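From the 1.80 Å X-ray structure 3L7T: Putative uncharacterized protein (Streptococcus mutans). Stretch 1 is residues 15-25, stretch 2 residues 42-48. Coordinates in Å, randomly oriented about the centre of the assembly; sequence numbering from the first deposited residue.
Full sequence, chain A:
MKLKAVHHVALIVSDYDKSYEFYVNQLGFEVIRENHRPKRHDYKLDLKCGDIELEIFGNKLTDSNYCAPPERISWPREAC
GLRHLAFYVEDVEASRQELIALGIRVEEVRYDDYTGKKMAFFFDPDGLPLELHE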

# COMPACT_ATOMS: atom_id res chain seq x y z
N ASP A 15 -4.03 -8.26 -15.15
CA ASP A 15 -4.89 -8.09 -16.31
C ASP A 15 -5.55 -6.73 -16.22
O ASP A 15 -6.49 -6.55 -15.45
CB ASP A 15 -5.96 -9.20 -16.34
CG ASP A 15 -6.87 -9.12 -17.56
OD1 ASP A 15 -7.37 -8.01 -17.89
OD2 ASP A 15 -7.17 -10.18 -18.14
N TYR A 16 -5.04 -5.76 -16.97
CA TYR A 16 -5.50 -4.39 -16.83
C TYR A 16 -7.02 -4.24 -17.00
O TYR A 16 -7.65 -3.56 -16.21
CB TYR A 16 -4.70 -3.45 -17.75
CG TYR A 16 -5.09 -2.01 -17.61
CD1 TYR A 16 -4.70 -1.27 -16.49
CD2 TYR A 16 -6.03 -1.45 -18.46
CE1 TYR A 16 -5.11 0.02 -16.34
CE2 TYR A 16 -6.42 -0.16 -18.32
CZ TYR A 16 -5.97 0.58 -17.26
OH TYR A 16 -6.42 1.89 -17.15
N ASP A 17 -7.59 -4.85 -18.04
CA ASP A 17 -9.02 -4.73 -18.27
C ASP A 17 -9.86 -5.31 -17.13
O ASP A 17 -10.91 -4.77 -16.79
CB ASP A 17 -9.43 -5.39 -19.59
CG ASP A 17 -8.91 -4.66 -20.81
OD1 ASP A 17 -8.73 -3.42 -20.75
OD2 ASP A 17 -8.62 -5.34 -21.81
N LYS A 18 -9.41 -6.43 -16.58
CA LYS A 18 -10.18 -7.10 -15.57
C LYS A 18 -10.11 -6.28 -14.27
O LYS A 18 -11.09 -6.14 -13.56
CB LYS A 18 -9.64 -8.51 -15.32
CG LYS A 18 -10.07 -9.53 -16.37
CD LYS A 18 -9.74 -10.95 -15.95
CE LYS A 18 -10.85 -11.90 -16.38
NZ LYS A 18 -11.24 -11.60 -17.78
N SER A 19 -8.95 -5.68 -14.02
CA SER A 19 -8.78 -4.88 -12.80
C SER A 19 -9.43 -3.51 -12.94
O SER A 19 -9.92 -2.96 -11.96
CB SER A 19 -7.30 -4.76 -12.44
OG SER A 19 -6.82 -6.05 -12.13
N TYR A 20 -9.50 -3.00 -14.16
CA TYR A 20 -10.20 -1.74 -14.40
C TYR A 20 -11.68 -1.98 -14.11
O TYR A 20 -12.33 -1.20 -13.41
CB TYR A 20 -10.03 -1.33 -15.87
CG TYR A 20 -10.73 -0.03 -16.20
CD1 TYR A 20 -10.01 1.12 -16.44
CD2 TYR A 20 -12.11 0.02 -16.33
CE1 TYR A 20 -10.65 2.33 -16.75
CE2 TYR A 20 -12.77 1.23 -16.61
CZ TYR A 20 -12.03 2.36 -16.81
OH TYR A 20 -12.69 3.54 -17.12
N GLU A 21 -12.21 -3.07 -14.64
CA GLU A 21 -13.59 -3.47 -14.30
C GLU A 21 -13.83 -3.55 -12.77
O GLU A 21 -14.80 -2.99 -12.25
CB GLU A 21 -13.91 -4.81 -14.98
CG GLU A 21 -15.19 -5.51 -14.49
CD GLU A 21 -16.47 -4.73 -14.81
OE1 GLU A 21 -16.52 -4.02 -15.84
OE2 GLU A 21 -17.43 -4.81 -14.00
N PHE A 22 -12.94 -4.23 -12.06
CA PHE A 22 -13.09 -4.40 -10.62
C PHE A 22 -13.09 -3.06 -9.89
O PHE A 22 -14.03 -2.73 -9.16
CB PHE A 22 -11.96 -5.31 -10.09
CG PHE A 22 -11.99 -5.53 -8.60
CD1 PHE A 22 -12.82 -6.52 -8.04
CD2 PHE A 22 -11.17 -4.80 -7.74
CE1 PHE A 22 -12.79 -6.78 -6.68
CE2 PHE A 22 -11.14 -5.06 -6.38
CZ PHE A 22 -11.99 -6.02 -5.83
N TYR A 23 -12.01 -2.29 -10.03
CA TYR A 23 -11.86 -1.02 -9.30
C TYR A 23 -12.84 0.08 -9.70
O TYR A 23 -13.31 0.87 -8.86
CB TYR A 23 -10.40 -0.54 -9.40
CG TYR A 23 -9.43 -1.37 -8.53
CD1 TYR A 23 -9.37 -1.19 -7.15
CD2 TYR A 23 -8.61 -2.37 -9.09
CE1 TYR A 23 -8.57 -1.97 -6.34
CE2 TYR A 23 -7.79 -3.17 -8.28
CZ TYR A 23 -7.77 -2.95 -6.90
OH TYR A 23 -6.97 -3.71 -6.06
N VAL A 24 -13.03 0.25 -11.00
CA VAL A 24 -13.80 1.38 -11.51
C VAL A 24 -15.29 1.01 -11.56
O VAL A 24 -16.12 1.70 -10.99
CB VAL A 24 -13.30 1.85 -12.90
CG1 VAL A 24 -14.17 2.96 -13.45
CG2 VAL A 24 -11.82 2.32 -12.85
N ASN A 25 -15.60 -0.16 -12.09
CA ASN A 25 -17.02 -0.55 -12.25
C ASN A 25 -17.72 -1.27 -11.09
O ASN A 25 -18.90 -1.06 -10.85
CB ASN A 25 -17.22 -1.28 -13.58
CG ASN A 25 -16.93 -0.39 -14.76
OD1 ASN A 25 -17.02 0.83 -14.65
ND2 ASN A 25 -16.57 -0.98 -15.89
N ASP A 42 3.44 1.15 -19.21
CA ASP A 42 2.20 0.56 -19.73
C ASP A 42 1.01 1.42 -19.31
O ASP A 42 1.07 2.65 -19.51
CB ASP A 42 2.10 -0.90 -19.31
CG ASP A 42 3.26 -1.73 -19.86
OD1 ASP A 42 3.62 -1.49 -21.04
OD2 ASP A 42 3.85 -2.55 -19.11
N TYR A 43 -0.07 0.82 -18.80
CA TYR A 43 -1.25 1.62 -18.44
C TYR A 43 -1.14 2.03 -17.01
O TYR A 43 -0.81 1.21 -16.13
CB TYR A 43 -2.57 0.84 -18.65
CG TYR A 43 -2.81 0.54 -20.12
CD1 TYR A 43 -3.49 1.46 -20.93
CD2 TYR A 43 -2.37 -0.64 -20.69
CE1 TYR A 43 -3.73 1.21 -22.26
CE2 TYR A 43 -2.57 -0.89 -22.05
CZ TYR A 43 -3.22 0.05 -22.82
OH TYR A 43 -3.45 -0.19 -24.16
N LYS A 44 -1.35 3.33 -16.78
CA LYS A 44 -1.37 3.87 -15.44
C LYS A 44 -2.71 4.54 -15.22
O LYS A 44 -3.11 5.41 -15.99
CB LYS A 44 -0.24 4.90 -15.27
CG LYS A 44 -0.18 5.53 -13.85
CD LYS A 44 0.92 6.60 -13.73
CE LYS A 44 0.99 7.14 -12.30
NZ LYS A 44 0.03 8.27 -12.04
N LEU A 45 -3.48 3.96 -14.31
CA LEU A 45 -4.85 4.36 -14.08
C LEU A 45 -4.88 5.01 -12.69
O LEU A 45 -4.60 4.35 -11.68
CB LEU A 45 -5.74 3.12 -14.07
CG LEU A 45 -7.19 3.35 -13.63
CD1 LEU A 45 -7.99 4.33 -14.51
CD2 LEU A 45 -7.90 2.02 -13.54
N ASP A 46 -5.24 6.29 -12.65
CA ASP A 46 -5.24 7.04 -11.39
C ASP A 46 -6.66 7.24 -10.88
O ASP A 46 -7.51 7.82 -11.57
CB ASP A 46 -4.59 8.41 -11.59
CG ASP A 46 -3.13 8.30 -12.07
OD1 ASP A 46 -2.42 7.33 -11.67
OD2 ASP A 46 -2.68 9.20 -12.82
N LEU A 47 -6.92 6.72 -9.67
CA LEU A 47 -8.28 6.71 -9.11
C LEU A 47 -8.39 7.59 -7.88
O LEU A 47 -7.47 7.66 -7.07
CB LEU A 47 -8.64 5.27 -8.69
CG LEU A 47 -8.57 4.26 -9.84
CD1 LEU A 47 -9.19 2.92 -9.40
CD2 LEU A 47 -9.32 4.75 -11.11
N LYS A 48 -9.55 8.21 -7.68
CA LYS A 48 -9.71 9.03 -6.50
C LYS A 48 -10.26 8.24 -5.32
O LYS A 48 -11.32 7.60 -5.43
CB LYS A 48 -10.64 10.20 -6.80
CG LYS A 48 -10.79 11.14 -5.62
CD LYS A 48 -11.39 12.50 -6.06
CE LYS A 48 -11.22 13.53 -4.94
NZ LYS A 48 -12.14 13.14 -3.82

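Helix 16-25 lies along strand 42-48 with the two N-to-C directions nearly parallel, 13° apart, and the axes 10.4 Å apart at closest approach. That spacing leaves room for one layer of side chains, and no hydrogen bond crosses it; the 348 Å² buried between the stretches is gained by shape and apolar contact. The register follows both repeats: Tyr-16, Tyr-20 and Val-24, one helical turn apart, come nearest by CA to Tyr-43, Leu-45 and Leu-47, the alternate strand residues whose CA-to-CB bonds point toward the helix.

Tyr-16 makes the largest contribution. With chi1 at t, the ring reaches obliquely across toward the strand, where CB of Tyr-43 sits over one face, 3.6 Å from the ring centroid and 14° off the normal, a CH-pi contact. The Tyr-43 ring continues from that carbon into an offset stack, with centroids 4.9 Å apart and planes at 21°. At the edge of the Tyr-16 ring, OH comes within 3.4 Å of Leu-45 CB; this hydroxyl is hydrogen-bonded elsewhere in the structure.

Leu-45 is the central bump of the strand. Its CD2 methyl fits between successive helical turns, 3.7 Å from Tyr-20 CD1 and 4.0 Å from Val-24 CG2. Leu-47 fills the next hollow, between adjacent helix residues: its CD1 lies 3.7 Å from Tyr-23 CB, and its CD2 lies 3.9 Å from Val-24 CG2. Val-24 CG2 thus touches both leucines.

Some polar side chains bond within their own stretch. Asp-15 caps the helix, its OD1 accepting from Lys-18 N at 2.9 Å, and Asn-25 ND2 donates to Glu-21 OE1 at 3.0 Å. On the strand, the CA-to-CB bond of Lys-44 points away from the helix, and its NZ forms a salt bridge with Asp-46 OD1 at 2.7 Å.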